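Side-chain contacts in metallocarboxypeptidase (Trypanosoma cruzi, PDB 3DWC), which probably releases C-terminal amino acids other than proline from peptides with broad specificity, as a metal-dependent carboxypeptidase of the M32 family: residues A291-L294 / G295-E298; Q462-K465 / I466-G470; T483-T486 / L487-E490. All coordinates share one frame; numbering follows the deposited sequence.

Contact 1 of 3, residues A291-L294 / G295-E298; sequences ARSL and GVHE. With CO (cobalt (II) ion), chain Q.
Gly295 N, at the start of helix 294-309 beside the capping side chain of Ser293, is hydrogen-bonded to Glu163 OE1. Val296 N then gives its hydrogen to Ser293 OG at 2.9 Å, an almost straight bond (172°). The serine torsion explains it: OG sits between the backbone N and the carbonyl carbon (chi1 80°), where it faces the opening turn and meets the criterion of an N-cap. Glu163 holds this hydroxyl as well, and CG2 of Val296 lies alongside it, 3.4 Å from Ser293 OG. His297 N donates to Ser293 O at 2.8 Å, while CD2 of the His297 ring comes within 3.3 Å of Ala291 CB, an oblique approach. NE2, next to CD2 in that ring, is hydrogen-bonded to Glu275 of helix 259-276. Glu298 N bonds to Leu294 O at 2.8 Å, the next regular helical link. With CG of Glu298 anti to the backbone N (chi1 -174°) and the chain bent at chi2, the carboxylate swings off the helix, and Glu298 OE2 binds cobalt at 2.2 Å. Three waters and the histidines His267 and His271 share the ion. Two histidines of an HExxH helix and a glutamate from a later helix are the gluzincin type of metal site, to which M32 carboxypeptidases belong.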
ATOM      1  N   ALA B 291      14.648  13.208 -10.366  1.00 32.73           N
ATOM      2  CA  ALA B 291      15.927  13.533  -9.735  1.00 32.39           C
ATOM      3  C   ALA B 291      17.090  13.302 -10.691  1.00 31.22           C
ATOM      4  O   ALA B 291      17.081  12.356 -11.441  1.00 29.78           O
ATOM      5  CB  ALA B 291      16.102  12.756  -8.471  1.00 31.34           C
ATOM      6  N   ARG B 292      18.056  14.233 -10.721  1.00 31.19           N
ATOM      7  CA  ARG B 292      19.111  14.200 -11.717  1.00 31.15           C
ATOM      8  C   ARG B 292      20.096  13.066 -11.442  1.00 30.40           C
ATOM      9  O   ARG B 292      20.553  12.415 -12.361  1.00 30.38           O
ATOM     10  CB  ARG B 292      19.807  15.574 -11.802  1.00 30.59           C
ATOM     11  CG  ARG B 292      21.095  15.616 -12.610  1.00 31.95           C
ATOM     12  CD  ARG B 292      20.833  15.552 -14.094  1.00 32.71           C
ATOM     13  NE  ARG B 292      20.595  14.184 -14.527  1.00 32.77           N
ATOM     14  CZ  ARG B 292      20.251  13.862 -15.776  1.00 31.69           C
ATOM     15  NH1 ARG B 292      20.145  14.802 -16.709  1.00 31.50           N
ATOM     16  NH2 ARG B 292      20.021  12.606 -16.082  1.00 31.56           N
ATOM     17  N   SER B 293      20.423  12.831 -10.178  1.00 30.72           N
ATOM     18  CA  SER B 293      21.369  11.775  -9.824  1.00 30.09           C
ATOM     19  C   SER B 293      21.278  11.483  -8.341  1.00 30.89           C
ATOM     20  O   SER B 293      20.632  12.240  -7.581  1.00 30.42           O
ATOM     21  CB  SER B 293      22.814  12.170 -10.202  1.00 30.13           C
ATOM     22  OG  SER B 293      23.375  13.032  -9.232  1.00 26.58           O
ATOM     23  N   LEU B 294      21.955  10.413  -7.908  1.00 30.09           N
ATOM     24  CA  LEU B 294      21.958  10.078  -6.497  1.00 30.70           C
ATOM     25  C   LEU B 294      22.794  11.056  -5.726  1.00 30.37           C
ATOM     26  O   LEU B 294      22.493  11.338  -4.574  1.00 30.24           O
ATOM     27  CB  LEU B 294      22.451   8.663  -6.220  1.00 31.34           C
ATOM     28  CG  LEU B 294      21.409   7.559  -6.071  1.00 34.55           C
ATOM     29  CD1 LEU B 294      20.339   7.554  -7.198  1.00 38.81           C
ATOM     30  CD2 LEU B 294      22.121   6.188  -6.047  1.00 33.39           C
ATOM     31  N   GLY B 295      23.837  11.600  -6.357  1.00 30.21           N
ATOM     32  CA  GLY B 295      24.636  12.642  -5.734  1.00 29.50           C
ATOM     33  C   GLY B 295      23.833  13.941  -5.609  1.00 29.31           C
ATOM     34  O   GLY B 295      23.887  14.633  -4.585  1.00 29.63           O
ATOM     35  N   VAL B 296      23.088  14.293  -6.640  1.00 28.52           N
ATOM     36  CA  VAL B 296      22.193  15.435  -6.489  1.00 28.85           C
ATOM     37  C   VAL B 296      21.115  15.167  -5.431  1.00 28.49           C
ATOM     38  O   VAL B 296      20.891  16.020  -4.591  1.00 28.63           O
ATOM     39  CB  VAL B 296      21.622  15.941  -7.845  1.00 28.98           C
ATOM     40  CG1 VAL B 296      20.626  17.099  -7.615  1.00 26.65           C
ATOM     41  CG2 VAL B 296      22.767  16.323  -8.764  1.00 24.95           C
ATOM     42  N   HIS B 297      20.582  13.948  -5.357  1.00 31.26           N
ATOM     43  CA  HIS B 297      19.550  13.618  -4.355  1.00 30.34           C
ATOM     44  C   HIS B 297      20.107  13.696  -2.929  1.00 31.24           C
ATOM     45  O   HIS B 297      19.537  14.375  -2.050  1.00 31.65           O
ATOM     46  CB  HIS B 297      18.970  12.232  -4.638  1.00 31.95           C
ATOM     47  CG  HIS B 297      17.491  12.172  -4.503  1.00 30.28           C
ATOM     48  ND1 HIS B 297      16.827  12.704  -3.421  1.00 32.87           N
ATOM     49  CD2 HIS B 297      16.539  11.766  -5.371  1.00 31.89           C
ATOM     50  CE1 HIS B 297      15.527  12.541  -3.585  1.00 32.73           C
ATOM     51  NE2 HIS B 297      15.324  11.976  -4.766  1.00 31.75           N
ATOM     52  N   GLU B 298      21.246  13.039  -2.707  1.00 31.52           N
ATOM     53  CA  GLU B 298      21.896  13.012  -1.393  1.00 31.25           C
ATOM     54  C   GLU B 298      22.432  14.403  -1.060  1.00 32.45           C
ATOM     55  O   GLU B 298      22.579  14.742   0.111  1.00 33.75           O
ATOM     56  CB  GLU B 298      23.008  11.931  -1.360  1.00 32.21           C
ATOM     57  CG  GLU B 298      23.637  11.735  -0.003  1.00 33.27           C
ATOM     58  CD  GLU B 298      22.729  11.015   0.999  1.00 35.48           C
ATOM     59  OE1 GLU B 298      23.235  10.614   2.081  1.00 40.40           O
ATOM     60  OE2 GLU B 298      21.543  10.814   0.706  1.00 30.71           O
TER
HETATM   61 CO    CO Q 999      19.977   9.756   1.827  1.00 40.81          CO
HETATM   62  O   HOH W   1      21.356   8.755   2.407  1.00 20.42           O
HETATM   63  O   HOH W   2      18.652   8.300   2.932  1.00 27.73           O
HETATM   64  O   HOH W   3      20.151   8.047   0.486  1.00 25.48           O

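Contact 2 of 3, residues Q462-K465 / I466-G470; sequences QNEK and IWQHG
With CG of Trp467 anti to its carbonyl carbon (chi1 -46°) and CG of Gln462 placed likewise, the indole folds back against the preceding turn, and CB of Gln462 comes to lie over one face of its six-membered ring. Gln462 CB is 3.9 Å from the centroid of the six-membered ring of Trp467 and 29° off the normal, a CH-pi contact displaced toward the rim. The amide of Gln462 is inclined 58° to the indole, and both Gln462 NE2 and Trp467 NE1 are hydrogen-bonded to Gln300 OE1 of helix 294-309, which fixes the two side chains together. Asn463 crosses the indole at about a right angle, with OD1 3.6 Å from Trp467 CE3. The backbone here widens into a pi-type turn at the end of helix 456-467: Gln462 O accepts from Ile466 N above its carbonyl plane and also from Trp467 N, in that plane, at 3.0 Å. The five-residue spacing is repeated by Gln468 N to Asn463 O at 2.9 Å. Overlapping it, Trp467 to Gly470 form a type I turn, and Gly470 has positive phi. Gln468 sends its extended side chain back along the helix end, where NE2 donates to Glu464 O at 3.0 Å in a nearly straight bond, on a lone pair of that carbonyl. Beside it the imidazole of His469 brings its edge to Lys465 O, 3.3 Å from CD2, while CG of Gln468 lies over the centre of one ring face.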
ATOM      1  N   GLN B 462      16.643  26.517  -3.206  1.00 30.32           N
ATOM      2  CA  GLN B 462      16.798  25.075  -3.581  1.00 31.54           C
ATOM      3  C   GLN B 462      15.836  24.669  -4.718  1.00 31.52           C
ATOM      4  O   GLN B 462      16.179  23.899  -5.619  1.00 30.43           O
ATOM      5  CB  GLN B 462      16.517  24.170  -2.405  1.00 32.84           C
ATOM      6  CG  GLN B 462      17.628  24.077  -1.368  1.00 32.98           C
ATOM      7  CD  GLN B 462      17.330  23.084  -0.310  1.00 31.29           C
ATOM      8  OE1 GLN B 462      16.695  23.425   0.725  1.00 30.22           O
ATOM      9  NE2 GLN B 462      17.834  21.822  -0.495  1.00 30.17           N
ATOM     10  N   ASN B 463      14.635  25.224  -4.658  1.00 31.91           N
ATOM     11  CA  ASN B 463      13.597  24.888  -5.592  1.00 31.83           C
ATOM     12  C   ASN B 463      13.962  25.464  -6.928  1.00 32.11           C
ATOM     13  O   ASN B 463      13.876  24.767  -7.943  1.00 33.17           O
ATOM     14  CB  ASN B 463      12.257  25.392  -5.074  1.00 32.00           C
ATOM     15  CG  ASN B 463      11.043  24.938  -5.936  1.00 33.94           C
ATOM     16  OD1 ASN B 463      10.964  23.808  -6.401  1.00 36.05           O
ATOM     17  ND2 ASN B 463      10.091  25.842  -6.107  1.00 36.27           N
ATOM     18  N   GLU B 464      14.379  26.725  -6.930  1.00 31.72           N
ATOM     19  CA  GLU B 464      14.780  27.403  -8.136  1.00 32.86           C
ATOM     20  C   GLU B 464      16.009  26.754  -8.750  1.00 31.10           C
ATOM     21  O   GLU B 464      16.066  26.555  -9.953  1.00 31.75           O
ATOM     22  CB  GLU B 464      15.036  28.933  -7.900  1.00 31.57           C
ATOM     23  CG  GLU B 464      16.258  29.510  -8.743  1.00 35.08           C
ATOM     24  CD  GLU B 464      16.770  30.863  -8.239  1.00 40.77           C
ATOM     25  OE1 GLU B 464      15.904  31.777  -8.082  1.00 50.48           O
ATOM     26  OE2 GLU B 464      18.031  31.038  -8.034  1.00 49.62           O
ATOM     27  N   LYS B 465      17.015  26.512  -7.936  1.00 30.44           N
ATOM     28  CA  LYS B 465      18.308  26.072  -8.451  1.00 31.35           C
ATOM     29  C   LYS B 465      18.353  24.620  -8.871  1.00 29.91           C
ATOM     30  O   LYS B 465      19.063  24.270  -9.818  1.00 28.97           O
ATOM     31  CB  LYS B 465      19.444  26.333  -7.439  1.00 31.08           C
ATOM     32  CG  LYS B 465      19.755  27.792  -7.280  1.00 32.92           C
ATOM     33  CD  LYS B 465      20.731  28.060  -6.099  1.00 31.19           C
ATOM     34  CE  LYS B 465      21.016  29.551  -6.004  1.00 30.11           C
ATOM     35  NZ  LYS B 465      21.603  30.137  -7.289  1.00 29.06           N
ATOM     36  N   ILE B 466      17.613  23.784  -8.163  1.00 29.19           N
ATOM     37  CA  ILE B 466      17.715  22.372  -8.342  1.00 29.24           C
ATOM     38  C   ILE B 466      16.366  21.741  -8.644  1.00 29.26           C
ATOM     39  O   ILE B 466      16.200  21.135  -9.706  1.00 29.45           O
ATOM     40  CB  ILE B 466      18.331  21.659  -7.114  1.00 29.99           C
ATOM     41  CG1 ILE B 466      19.711  22.254  -6.775  1.00 29.71           C
ATOM     42  CG2 ILE B 466      18.392  20.156  -7.385  1.00 27.51           C
ATOM     43  CD1 ILE B 466      20.754  22.125  -7.911  1.00 28.33           C
ATOM     44  N   TRP B 467      15.418  21.844  -7.714  1.00 28.85           N
ATOM     45  CA  TRP B 467      14.247  20.952  -7.773  1.00 28.87           C
ATOM     46  C   TRP B 467      13.439  21.141  -9.036  1.00 28.35           C
ATOM     47  O   TRP B 467      13.029  20.179  -9.638  1.00 29.42           O
ATOM     48  CB  TRP B 467      13.355  20.993  -6.518  1.00 28.69           C
ATOM     49  CG  TRP B 467      14.042  20.932  -5.197  1.00 27.42           C
ATOM     50  CD1 TRP B 467      15.229  20.343  -4.915  1.00 29.84           C
ATOM     51  CD2 TRP B 467      13.539  21.431  -3.962  1.00 26.26           C
ATOM     52  NE1 TRP B 467      15.514  20.462  -3.568  1.00 29.98           N
ATOM     53  CE2 TRP B 467      14.492  21.155  -2.973  1.00 28.21           C
ATOM     54  CE3 TRP B 467      12.384  22.134  -3.604  1.00 29.47           C
ATOM     55  CZ2 TRP B 467      14.321  21.538  -1.649  1.00 29.18           C
ATOM     56  CZ3 TRP B 467      12.236  22.549  -2.283  1.00 27.41           C
ATOM     57  CH2 TRP B 467      13.193  22.255  -1.337  1.00 29.58           C
ATOM     58  N   GLN B 468      13.251  22.367  -9.506  1.00 29.44           N
ATOM     59  CA  GLN B 468      12.358  22.579 -10.667  1.00 28.82           C
ATOM     60  C   GLN B 468      12.899  22.053 -11.997  1.00 28.76           C
ATOM     61  O   GLN B 468      12.138  21.898 -12.929  1.00 27.88           O
ATOM     62  CB  GLN B 468      12.041  24.056 -10.873  1.00 27.55           C
ATOM     63  CG  GLN B 468      13.254  24.876 -11.362  1.00 28.49           C
ATOM     64  CD  GLN B 468      12.832  26.262 -11.793  1.00 29.25           C
ATOM     65  OE1 GLN B 468      11.731  26.406 -12.282  1.00 33.81           O
ATOM     66  NE2 GLN B 468      13.709  27.268 -11.651  1.00 23.85           N
ATOM     67  N   HIS B 469      14.206  21.789 -12.066  1.00 28.74           N
ATOM     68  CA  HIS B 469      14.844  21.349 -13.303  1.00 29.41           C
ATOM     69  C   HIS B 469      14.807  19.811 -13.548  1.00 29.91           C
ATOM     70  O   HIS B 469      14.972  19.352 -14.690  1.00 31.25           O
ATOM     71  CB  HIS B 469      16.278  21.883 -13.315  1.00 29.87           C
ATOM     72  CG  HIS B 469      16.347  23.384 -13.244  1.00 31.08           C
ATOM     73  ND1 HIS B 469      15.852  24.189 -14.245  1.00 30.02           N
ATOM     74  CD2 HIS B 469      16.837  24.218 -12.294  1.00 30.82           C
ATOM     75  CE1 HIS B 469      16.047  25.458 -13.918  1.00 34.80           C
ATOM     76  NE2 HIS B 469      16.619  25.501 -12.725  1.00 31.02           N
ATOM     77  N   GLY B 470      14.538  19.025 -12.512  1.00 30.33           N
ATOM     78  CA  GLY B 470      14.710  17.569 -12.567  1.00 29.45           C
ATOM     79  C   GLY B 470      15.908  17.104 -13.397  1.00 29.43           C
ATOM     80  O   GLY B 470      17.055  17.362 -13.035  1.00 28.21           O
TER

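Contact 3 of 3, residues T483-T486 / L487-E490; sequences TGET and LNPE. With SO4 (sulfate ion), chain S; SO4 (sulfate ion), chain V.
Glu485 reaches across the bend of the chain to the side chain of Asn488, its CD lying 3.9 Å from Asn488 CB and its OE1 accepting from Asn488 ND2 at 3.1 Å. The bond is nearly straight (169°), yet the two flat groups stand almost perpendicular, their planes 82° apart. Consequently the amide directs its hydrogen within its own plane, whereas OE1 is met from above the carboxylate plane. The glutamate gets there because CG lies between the backbone N and the carbonyl carbon (chi1 64°) and the chain then runs extended. The other carboxylate oxygen, OE2, is hydrogen-bonded to His491, so one acid group ties the loop to helix 490-501. Asn488 is itself shared: ND2 also donates to O2 of the sulfate of chain V at 3.2 Å, and OD1 accepts from Glu490 N at 2.9 Å. This last bond forms an Asx turn that caps the start of helix 490-501, so that the loop from 484 to 489 works as a helix-to-helix connection with a side-chain cap at its far end. At the near end Gly484 leaves helix 475-483 with positive phi. Between them, Thr486 OG1 and Leu487 N share water 4, 2.8 Å from Thr486 OG1, whereas water 5 donates to Leu487 O at 2.6 Å and reaches Thr486 OG1 only weakly. Thr486 N points to the sulfate of chain S, where the hydrogen bond to O2 is weak and the placing of O3 is doubtful. Both sulfates probably come from the crystallisation liquor. On the inner side Leu487 packs against Met428, Val429 and Gln432 of helix 421-441, and Gln432 is hydrogen-bonded to Asn488 N and Thr486 O.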
ATOM      1  N   THR B 483      25.077  27.343  -9.279  1.00 31.63           N
ATOM      2  CA  THR B 483      26.105  27.751  -8.319  1.00 31.22           C
ATOM      3  C   THR B 483      27.307  28.415  -8.982  1.00 31.60           C
ATOM      4  O   THR B 483      28.230  28.816  -8.295  1.00 32.72           O
ATOM      5  CB  THR B 483      26.652  26.512  -7.528  1.00 31.34           C
ATOM      6  OG1 THR B 483      27.384  25.664  -8.424  1.00 29.84           O
ATOM      7  CG2 THR B 483      25.506  25.728  -6.839  1.00 27.51           C
ATOM      8  N   GLY B 484      27.336  28.478 -10.304  1.00 31.28           N
ATOM      9  CA  GLY B 484      28.402  29.172 -10.986  1.00 32.31           C
ATOM     10  C   GLY B 484      29.496  28.268 -11.515  1.00 32.96           C
ATOM     11  O   GLY B 484      30.337  28.718 -12.264  1.00 33.30           O
ATOM     12  N   GLU B 485      29.507  27.000 -11.120  1.00 32.63           N
ATOM     13  CA  GLU B 485      30.553  26.097 -11.555  1.00 32.98           C
ATOM     14  C   GLU B 485      30.092  24.644 -11.431  1.00 33.41           C
ATOM     15  O   GLU B 485      29.078  24.340 -10.802  1.00 31.44           O
ATOM     16  CB  GLU B 485      31.827  26.299 -10.709  1.00 33.42           C
ATOM     17  CG  GLU B 485      31.632  25.950  -9.241  1.00 33.23           C
ATOM     18  CD  GLU B 485      32.829  26.242  -8.354  1.00 34.57           C
ATOM     19  OE1 GLU B 485      33.983  26.175  -8.812  1.00 37.09           O
ATOM     20  OE2 GLU B 485      32.603  26.518  -7.163  1.00 39.12           O
ATOM     21  N   THR B 486      30.874  23.766 -12.046  1.00 32.77           N
ATOM     22  CA  THR B 486      30.709  22.329 -11.953  1.00 33.23           C
ATOM     23  C   THR B 486      31.049  21.816 -10.502  1.00 32.43           C
ATOM     24  O   THR B 486      31.562  22.558  -9.703  1.00 32.10           O
ATOM     25  CB  THR B 486      31.571  21.698 -13.105  1.00 33.73           C
ATOM     26  OG1 THR B 486      31.056  20.411 -13.432  1.00 43.29           O
ATOM     27  CG2 THR B 486      33.014  21.566 -12.748  1.00 30.51           C
ATOM     28  N   LEU B 487      30.800  20.554 -10.167  1.00 32.39           N
ATOM     29  CA  LEU B 487      31.059  20.066  -8.797  1.00 32.22           C
ATOM     30  C   LEU B 487      32.506  20.274  -8.410  1.00 32.14           C
ATOM     31  O   LEU B 487      33.395  19.866  -9.136  1.00 30.71           O
ATOM     32  CB  LEU B 487      30.601  18.604  -8.583  1.00 32.52           C
ATOM     33  CG  LEU B 487      30.676  17.988  -7.168  1.00 32.03           C
ATOM     34  CD1 LEU B 487      29.955  18.814  -6.116  1.00 29.81           C
ATOM     35  CD2 LEU B 487      30.107  16.624  -7.256  1.00 32.39           C
ATOM     36  N   ASN B 488      32.704  20.985  -7.291  1.00 32.09           N
ATOM     37  CA  ASN B 488      34.012  21.369  -6.786  1.00 32.16           C
ATOM     38  C   ASN B 488      34.131  20.980  -5.290  1.00 31.62           C
ATOM     39  O   ASN B 488      33.439  21.545  -4.448  1.00 32.32           O
ATOM     40  CB  ASN B 488      34.150  22.880  -6.938  1.00 32.19           C
ATOM     41  CG  ASN B 488      35.492  23.421  -6.469  1.00 32.89           C
ATOM     42  OD1 ASN B 488      36.239  22.737  -5.798  1.00 32.98           O
ATOM     43  ND2 ASN B 488      35.776  24.701  -6.804  1.00 32.38           N
ATOM     44  N   PRO B 489      35.011  20.038  -4.955  1.00 31.10           N
ATOM     45  CA  PRO B 489      35.111  19.632  -3.544  1.00 31.68           C
ATOM     46  C   PRO B 489      35.692  20.658  -2.568  1.00 31.04           C
ATOM     47  O   PRO B 489      35.712  20.388  -1.377  1.00 32.06           O
ATOM     48  CB  PRO B 489      36.004  18.377  -3.598  1.00 30.63           C
ATOM     49  CG  PRO B 489      36.742  18.482  -4.790  1.00 31.54           C
ATOM     50  CD  PRO B 489      35.907  19.233  -5.792  1.00 32.08           C
ATOM     51  N   GLU B 490      36.174  21.802  -3.046  1.00 31.45           N
ATOM     52  CA  GLU B 490      36.746  22.796  -2.141  1.00 31.13           C
ATOM     53  C   GLU B 490      35.723  23.366  -1.170  1.00 29.50           C
ATOM     54  O   GLU B 490      36.070  23.694  -0.059  1.00 27.91           O
ATOM     55  CB  GLU B 490      37.433  23.934  -2.909  1.00 32.50           C
ATOM     56  CG  GLU B 490      38.584  23.487  -3.791  1.00 38.39           C
ATOM     57  CD  GLU B 490      39.648  22.666  -3.072  1.00 45.45           C
ATOM     58  OE1 GLU B 490      40.115  23.074  -1.974  1.00 47.12           O
ATOM     59  OE2 GLU B 490      40.018  21.609  -3.644  1.00 50.90           O
TER
HETATM   60  S   SO4 S 606      33.389  24.907 -14.644  1.00 53.49           S
HETATM   61  O1  SO4 S 606      33.516  23.897 -15.702  1.00 51.82           O
HETATM   62  O2  SO4 S 606      32.079  25.554 -14.684  1.00 49.94           O
HETATM   63  O3  SO4 S 606      33.674  24.249 -13.369  1.00 51.19           O
HETATM   64  O4  SO4 S 606      34.363  25.983 -14.839  1.00 54.60           O
HETATM   65  S   SO4 V 612      38.043  27.128  -4.855  1.00 59.33           S
HETATM   66  O1  SO4 V 612      38.559  28.492  -5.009  1.00 58.22           O
HETATM   67  O2  SO4 V 612      38.428  26.314  -6.018  1.00 57.09           O
HETATM   68  O3  SO4 V 612      38.699  26.526  -3.692  1.00 57.55           O
HETATM   69  O4  SO4 V 612      36.581  27.199  -4.655  1.00 54.92           O
HETATM   70  O   HOH W   4      29.354  18.779 -11.876  1.00 17.56           O
HETATM   71  O   HOH W   5      33.069  18.618 -11.403  1.00 26.63           O

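How the contacts relate
All three are local contacts, and their burial falls with distance from the centre of the chain: contact 1 lies about 7 Å from it, centre to centre, contact 2 about 17 Å and contact 3, at the surface, about 19 Å. Contacts 1 and 2 touch, Val296 CG1 meeting Ile466 CG2 at 3.8 Å; contact 3 touches neither. Helix 475-483 runs between contacts 2 and 3 in sequence and is touched by side chains of contacts 1 and 2, while helix 421-441 is touched by all three. The chemistry follows: metal coordination and helix start in the first, aromatic packing and helix end in the second, a carboxylate-amide bond and a helix cap, with water and sulfate around them, in the third.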